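Local coordinates for protein LbaCas13a H328A (C2c2) (Lachnospiraceae bacterium NK4A179, PDB 5WLH) that binds a CRISPR guide RNA and its precursor and acts as an RNA-targeting nuclease that cleaves at adenosines, at residues L657-I662 with F879-F883; D667-R671 with I960-A965. The contacts are given in a common frame with arbitrary orientation. Residue numbers count along the deposited sequence, not the author numbering.

Contact 1: L657-I662 with F879-F883; sequences LKKLLI and FVPDF
A loop carrying a type I beta turn, Val880 to Phe883, packs against one face of helix 654-665, at residues 657-662, in the mainly helical body of Cas13a. The turn is loosely closed, its Phe883 N to Val880 O bond being weak at 3.3 Å. Val880 leads into it with positive phi and psi (40/59), and its CA comes within 6.4 Å of Lys658 CA, the closest backbone approach. Both phenylalanines are t at chi1, with chi2 near 64° in Phe879 and 47° in Phe883, so each ring swings round to the helix. Leu657 and Leu661, one turn apart and both m at chi1 and t at chi2, receive the Phe879 ring: Leu657 CD1 lies 3.9 Å from Phe879 CE1, and Leu661 CD1 sits 4.1 Å from Phe879 CZ and 4.2 Å from Val880 CG2. Leu661 and Ile662 take Phe883, whose CE1 packs 3.5 Å from Leu661 CB and 4.0 Å from Ile662 CG1. Beside this apolar layer Lys658, t, t, m, m, bends its chain over Val880, bringing NZ to 3.3 Å from CG1. The curl delivers the amine to Asp882 (chi1 p), making a salt bridge with a very short hydrogen bond, Lys658 NZ to Asp882 OD2, 2.4 Å.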
loop_
_atom_site.group_PDB
_atom_site.type_symbol
_atom_site.label_atom_id
_atom_site.label_comp_id
_atom_site.label_asym_id
_atom_site.label_seq_id
_atom_site.Cartn_x
_atom_site.Cartn_y
_atom_site.Cartn_z
ATOM N N LEU A 657 -41.991 -2.382 5.869
ATOM C CA LEU A 657 -40.683 -3.004 5.672
ATOM C C LEU A 657 -40.635 -3.803 4.381
ATOM O O LEU A 657 -39.589 -3.865 3.722
ATOM C CB LEU A 657 -40.329 -3.889 6.865
ATOM C CG LEU A 657 -40.162 -3.109 8.172
ATOM C CD1 LEU A 657 -39.964 -4.046 9.373
ATOM C CD2 LEU A 657 -39.018 -2.107 8.054
ATOM N N LYS A 658 -41.752 -4.428 3.999
ATOM C CA LYS A 658 -41.779 -5.144 2.732
ATOM C C LYS A 658 -41.543 -4.198 1.571
ATOM O O LYS A 658 -40.790 -4.517 0.644
ATOM C CB LYS A 658 -43.116 -5.870 2.547
ATOM C CG LYS A 658 -43.283 -6.435 1.127
ATOM C CD LYS A 658 -44.746 -6.586 0.740
ATOM C CE LYS A 658 -45.330 -7.830 1.355
ATOM N NZ LYS A 658 -44.526 -9.011 0.946
ATOM N N LYS A 659 -42.203 -3.038 1.589
ATOM C CA LYS A 659 -41.980 -2.052 0.542
ATOM C C LYS A 659 -40.507 -1.685 0.455
ATOM O O LYS A 659 -39.927 -1.653 -0.636
ATOM C CB LYS A 659 -42.827 -0.806 0.795
ATOM C CG LYS A 659 -42.600 0.302 -0.216
ATOM C CD LYS A 659 -41.719 1.387 0.355
ATOM C CE LYS A 659 -41.869 2.704 -0.395
ATOM N NZ LYS A 659 -41.351 2.629 -1.792
ATOM N N LEU A 660 -39.892 -1.404 1.606
ATOM C CA LEU A 660 -38.466 -1.083 1.644
ATOM C C LEU A 660 -37.628 -2.249 1.123
ATOM O O LEU A 660 -36.732 -2.058 0.294
ATOM C CB LEU A 660 -38.056 -0.714 3.075
ATOM C CG LEU A 660 -36.581 -0.343 3.308
ATOM C CD1 LEU A 660 -36.164 0.786 2.387
ATOM C CD2 LEU A 660 -36.360 0.071 4.742
ATOM N N LEU A 661 -37.910 -3.463 1.605
ATOM C CA LEU A 661 -37.157 -4.643 1.184
ATOM C C LEU A 661 -37.152 -4.785 -0.328
ATOM O O LEU A 661 -36.105 -5.038 -0.942
ATOM C CB LEU A 661 -37.750 -5.897 1.825
ATOM C CG LEU A 661 -37.412 -6.198 3.276
ATOM C CD1 LEU A 661 -38.385 -7.238 3.814
ATOM C CD2 LEU A 661 -35.953 -6.665 3.413
ATOM N N ILE A 662 -38.326 -4.630 -0.948
ATOM C CA ILE A 662 -38.401 -4.743 -2.397
ATOM C C ILE A 662 -37.598 -3.629 -3.053
ATOM O O ILE A 662 -36.862 -3.865 -4.016
ATOM C CB ILE A 662 -39.872 -4.744 -2.861
ATOM C CG1 ILE A 662 -40.578 -5.997 -2.340
ATOM C CG2 ILE A 662 -39.953 -4.678 -4.373
ATOM C CD1 ILE A 662 -42.086 -5.963 -2.519
ATOM N N PHE A 879 -42.397 -13.295 8.976
ATOM C CA PHE A 879 -42.027 -11.953 8.539
ATOM C C PHE A 879 -41.828 -11.957 7.030
ATOM O O PHE A 879 -40.890 -12.585 6.522
ATOM C CB PHE A 879 -40.770 -11.474 9.261
ATOM C CG PHE A 879 -40.234 -10.175 8.734
ATOM C CD1 PHE A 879 -40.980 -9.012 8.831
ATOM C CD2 PHE A 879 -38.988 -10.121 8.131
ATOM C CE1 PHE A 879 -40.493 -7.816 8.343
ATOM C CE2 PHE A 879 -38.500 -8.934 7.634
ATOM C CZ PHE A 879 -39.247 -7.776 7.749
ATOM N N VAL A 880 -42.719 -11.263 6.323
ATOM C CA VAL A 880 -42.710 -11.110 4.868
ATOM C C VAL A 880 -42.315 -12.419 4.189
ATOM O O VAL A 880 -41.324 -12.458 3.449
ATOM C CB VAL A 880 -41.782 -9.957 4.450
ATOM C CG1 VAL A 880 -42.061 -9.530 3.016
ATOM C CG2 VAL A 880 -41.977 -8.780 5.377
ATOM N N PRO A 881 -43.046 -13.517 4.407
ATOM C CA PRO A 881 -42.680 -14.777 3.744
ATOM C C PRO A 881 -42.894 -14.747 2.241
ATOM O O PRO A 881 -42.372 -15.622 1.538
ATOM C CB PRO A 881 -43.596 -15.801 4.419
ATOM C CG PRO A 881 -44.817 -15.015 4.771
ATOM C CD PRO A 881 -44.339 -13.620 5.112
ATOM N N ASP A 882 -43.642 -13.768 1.735
ATOM C CA ASP A 882 -43.931 -13.603 0.319
ATOM C C ASP A 882 -42.878 -12.767 -0.399
ATOM O O ASP A 882 -43.136 -12.267 -1.499
ATOM C CB ASP A 882 -45.310 -12.957 0.155
ATOM C CG ASP A 882 -45.562 -11.864 1.193
ATOM O OD1 ASP A 882 -45.205 -12.063 2.368
ATOM O OD2 ASP A 882 -46.105 -10.802 0.828
ATOM N N PHE A 883 -41.701 -12.606 0.205
ATOM C CA PHE A 883 -40.734 -11.629 -0.281
ATOM C C PHE A 883 -40.092 -12.072 -1.593
ATOM O O PHE A 883 -40.007 -11.291 -2.550
ATOM C CB PHE A 883 -39.679 -11.388 0.800
ATOM C CG PHE A 883 -38.594 -10.461 0.385
ATOM C CD1 PHE A 883 -38.894 -9.259 -0.231
ATOM C CD2 PHE A 883 -37.266 -10.789 0.605
ATOM C CE1 PHE A 883 -37.892 -8.405 -0.627
ATOM C CE2 PHE A 883 -36.264 -9.935 0.220
ATOM C CZ PHE A 883 -36.577 -8.741 -0.402
#

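Contact 2: D667-R671 with I960-A965; sequences DNVER and ITDVDA. With nucleotides of chain B.
Glu670, extended (chi1 and chi2 both t), lies over the first turn of the helix starting at Ile960: OE1 accepts a 2.7 Å hydrogen bond from Thr961 OG1, OE2 sits 3.7 Å from Ile960 CG2, and CG is 3.6 Å from Asp964 OD2. OE2 also forms a salt bridge with Lys929 of helix 915-941. The 667-671 backbone is extended, with CA distances of 6.5 Å for Glu670-Asp964 and 6.7 Å for Asn668-Ala965; Asn668 ND2 reaches Ala965 CB at 4.0 Å. Asp964 (chi1 t) meets the loop through water: OD1 accepts from water 1 (2.5 Å) and water 2 (2.6 Å). Water 1 accepts from Arg671 N at 3.0 Å, and water 2 donates to Val669 O at 3.0 Å. Water 3 bridges Asp964 OD2 (2.8 Å) and Glu670 OE2 (2.6 Å). Arg671 (chi1 m, chi2 and chi3 t) starts sideways and carries its guanidinium to the RNA. Arg671 NH1 donates to OP1 of U35 of chain B (2.7 Å) and Arg671 NH1 to OP1 of A34 of chain B (3.0 Å), Arg671 NH2 to OP2 of U35 of chain B (3.1 Å): an arginine fork on consecutive pre-crRNA phosphates.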
loop_
_atom_site.group_PDB
_atom_site.type_symbol
_atom_site.label_atom_id
_atom_site.label_comp_id
_atom_site.label_asym_id
_atom_site.label_seq_id
_atom_site.Cartn_x
_atom_site.Cartn_y
_atom_site.Cartn_z
ATOM N N ASP A 667 -32.953 -5.154 -7.335
ATOM C CA ASP A 667 -31.837 -5.171 -8.267
ATOM C C ASP A 667 -30.543 -5.270 -7.487
ATOM O O ASP A 667 -30.404 -4.658 -6.426
ATOM C CB ASP A 667 -31.811 -3.918 -9.146
ATOM C CG ASP A 667 -33.125 -3.685 -9.857
ATOM O OD1 ASP A 667 -33.669 -4.661 -10.418
ATOM O OD2 ASP A 667 -33.610 -2.538 -9.845
ATOM N N ASN A 668 -29.603 -6.054 -8.004
ATOM C CA ASN A 668 -28.273 -6.064 -7.411
ATOM C C ASN A 668 -27.642 -4.691 -7.597
ATOM O O ASN A 668 -27.736 -4.092 -8.672
ATOM C CB ASN A 668 -27.416 -7.154 -8.051
ATOM C CG ASN A 668 -27.801 -8.542 -7.569
ATOM O OD1 ASN A 668 -28.343 -8.699 -6.469
ATOM N ND2 ASN A 668 -27.528 -9.553 -8.386
ATOM N N VAL A 669 -27.024 -4.180 -6.536
ATOM C CA VAL A 669 -26.454 -2.838 -6.513
ATOM C C VAL A 669 -24.935 -2.961 -6.568
ATOM O O VAL A 669 -24.334 -3.655 -5.741
ATOM C CB VAL A 669 -26.903 -2.064 -5.263
ATOM C CG1 VAL A 669 -26.269 -0.686 -5.236
ATOM C CG2 VAL A 669 -28.432 -1.976 -5.224
ATOM N N GLU A 670 -24.330 -2.332 -7.570
ATOM C CA GLU A 670 -22.877 -2.233 -7.682
ATOM C C GLU A 670 -22.430 -0.937 -7.018
ATOM O O GLU A 670 -22.713 0.153 -7.521
ATOM C CB GLU A 670 -22.460 -2.262 -9.146
ATOM C CG GLU A 670 -20.973 -2.358 -9.374
ATOM C CD GLU A 670 -20.663 -2.640 -10.831
ATOM O OE1 GLU A 670 -21.628 -2.679 -11.623
ATOM O OE2 GLU A 670 -19.476 -2.829 -11.186
ATOM N N ARG A 671 -21.749 -1.048 -5.885
ATOM C CA ARG A 671 -21.302 0.136 -5.179
ATOM C C ARG A 671 -20.087 0.757 -5.838
ATOM O O ARG A 671 -19.191 0.055 -6.312
ATOM C CB ARG A 671 -20.959 -0.201 -3.742
ATOM C CG ARG A 671 -22.165 -0.430 -2.915
ATOM C CD ARG A 671 -21.741 -0.566 -1.493
ATOM N NE ARG A 671 -22.699 -1.371 -0.768
ATOM C CZ ARG A 671 -22.511 -1.773 0.477
ATOM N NH1 ARG A 671 -21.402 -1.405 1.117
ATOM N NH2 ARG A 671 -23.429 -2.524 1.072
ATOM N N ILE A 960 -17.318 -6.908 -14.915
ATOM C CA ILE A 960 -17.046 -6.524 -13.533
ATOM C C ILE A 960 -18.330 -6.497 -12.715
ATOM O O ILE A 960 -18.326 -6.845 -11.526
ATOM C CB ILE A 960 -16.318 -5.172 -13.484
ATOM C CG1 ILE A 960 -14.884 -5.342 -13.988
ATOM C CG2 ILE A 960 -16.325 -4.603 -12.034
ATOM C CD1 ILE A 960 -14.210 -4.036 -14.368
ATOM N N THR A 961 -19.449 -6.089 -13.332
ATOM C CA THR A 961 -20.730 -6.082 -12.619
ATOM C C THR A 961 -21.116 -7.483 -12.151
ATOM O O THR A 961 -21.699 -7.643 -11.078
ATOM C CB THR A 961 -21.831 -5.476 -13.501
ATOM O OG1 THR A 961 -21.459 -4.142 -13.871
ATOM C CG2 THR A 961 -23.170 -5.417 -12.755
ATOM N N ASP A 962 -20.792 -8.518 -12.940
ATOM C CA ASP A 962 -21.053 -9.883 -12.497
ATOM C C ASP A 962 -20.104 -10.294 -11.386
ATOM O O ASP A 962 -20.520 -10.943 -10.420
ATOM C CB ASP A 962 -20.929 -10.869 -13.656
ATOM C CG ASP A 962 -22.067 -10.743 -14.645
ATOM O OD1 ASP A 962 -23.104 -10.126 -14.295
ATOM O OD2 ASP A 962 -21.913 -11.257 -15.763
ATOM N N VAL A 963 -18.821 -9.956 -11.524
ATOM C CA VAL A 963 -17.861 -10.273 -10.473
ATOM C C VAL A 963 -18.295 -9.630 -9.179
ATOM O O VAL A 963 -18.260 -10.250 -8.111
ATOM C CB VAL A 963 -16.450 -9.814 -10.864
ATOM C CG1 VAL A 963 -15.475 -10.167 -9.733
ATOM C CG2 VAL A 963 -16.035 -10.505 -12.149
ATOM N N ASP A 964 -18.682 -8.355 -9.268
ATOM C CA ASP A 964 -19.172 -7.613 -8.122
ATOM C C ASP A 964 -20.317 -8.347 -7.444
ATOM O O ASP A 964 -20.283 -8.586 -6.233
ATOM C CB ASP A 964 -19.588 -6.215 -8.564
ATOM C CG ASP A 964 -19.840 -5.285 -7.393
ATOM O OD1 ASP A 964 -20.868 -5.467 -6.699
ATOM O OD2 ASP A 964 -19.003 -4.385 -7.140
ATOM N N ALA A 965 -21.332 -8.740 -8.224
ATOM C CA ALA A 965 -22.493 -9.403 -7.644
ATOM C C ALA A 965 -22.102 -10.715 -6.992
ATOM O O ALA A 965 -22.649 -11.085 -5.951
ATOM C CB ALA A 965 -23.543 -9.643 -8.729
ATOM P P U B 35 -21.523 -3.489 4.154
ATOM O OP1 U B 35 -20.800 -3.347 2.871
ATOM O OP2 U B 35 -23.001 -3.462 4.026
ATOM O "O5'" U B 35 -21.095 -4.813 4.907
ATOM C "C5'" U B 35 -21.614 -6.071 4.539
ATOM C "C4'" U B 35 -21.117 -7.110 5.502
ATOM O "O4'" U B 35 -19.676 -7.194 5.421
ATOM C "C3'" U B 35 -21.382 -6.789 6.959
ATOM O "O3'" U B 35 -22.696 -7.147 7.320
ATOM C "C2'" U B 35 -20.307 -7.586 7.684
ATOM O "O2'" U B 35 -20.712 -8.932 7.857
ATOM C "C1'" U B 35 -19.142 -7.534 6.679
ATOM N N1 U B 35 -18.149 -6.509 7.063
ATOM C C2 U B 35 -17.219 -6.898 8.001
ATOM O O2 U B 35 -17.178 -8.020 8.469
ATOM N N3 U B 35 -16.324 -5.932 8.354
ATOM C C4 U B 35 -16.282 -4.633 7.896
ATOM O O4 U B 35 -15.412 -3.887 8.345
ATOM C C5 U B 35 -17.284 -4.298 6.934
ATOM C C6 U B 35 -18.167 -5.228 6.554
ATOM P P A B 34 -18.321 1.007 1.801
ATOM O OP1 A B 34 -18.856 0.203 0.665
ATOM O OP2 A B 34 -18.826 2.404 2.058
ATOM O "O5'" A B 34 -18.372 0.252 3.191
ATOM C "C5'" A B 34 -18.159 -1.150 3.275
ATOM C "C4'" A B 34 -18.810 -1.744 4.502
ATOM O "O4'" A B 34 -18.031 -1.421 5.692
ATOM C "C3'" A B 34 -20.247 -1.265 4.774
ATOM O "O3'" A B 34 -21.044 -2.363 5.196
ATOM C "C2'" A B 34 -20.071 -0.307 5.954
ATOM O "O2'" A B 34 -21.204 -0.182 6.789
ATOM C "C1'" A B 34 -18.901 -0.946 6.697
ATOM N N9 A B 34 -18.204 -0.021 7.600
ATOM C C8 A B 34 -17.499 1.128 7.354
ATOM N N7 A B 34 -17.060 1.714 8.445
ATOM C C5 A B 34 -17.521 0.913 9.478
ATOM C C6 A B 34 -17.405 0.980 10.879
ATOM N N6 A B 34 -16.757 1.944 11.540
ATOM N N1 A B 34 -17.992 0.005 11.609
ATOM C C2 A B 34 -18.654 -0.969 10.967
ATOM N N3 A B 34 -18.830 -1.136 9.657
ATOM C C4 A B 34 -18.227 -0.156 8.965
HETATM O O HOH W 1 -20.988 -3.714 -4.855
HETATM O O HOH W 2 -23.315 -6.165 -7.099
HETATM O O HOH W 3 -17.832 -2.870 -9.210
#

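Overall arrangement
Helix 654-665 and the loop that follows it tie the two contacts together: contact 1 uses the helix, contact 2 the loop a few residues later. Their centres are 22 Å apart, and although their nearest atoms come within about 5 Å, they do not touch. Along the chain the segments alternate, so 879-883 and 960-965 follow in the same order as their partners. Contact 1, farther from the chain's centre (about 42 Å against 25 Å), is nevertheless the more buried, built of aromatic and aliphatic side chains with one ion pair. Contact 2 is partly buried and polar, water-mediated, and directly joined to the RNA, whose nearest atom is about 11 Å from contact 1.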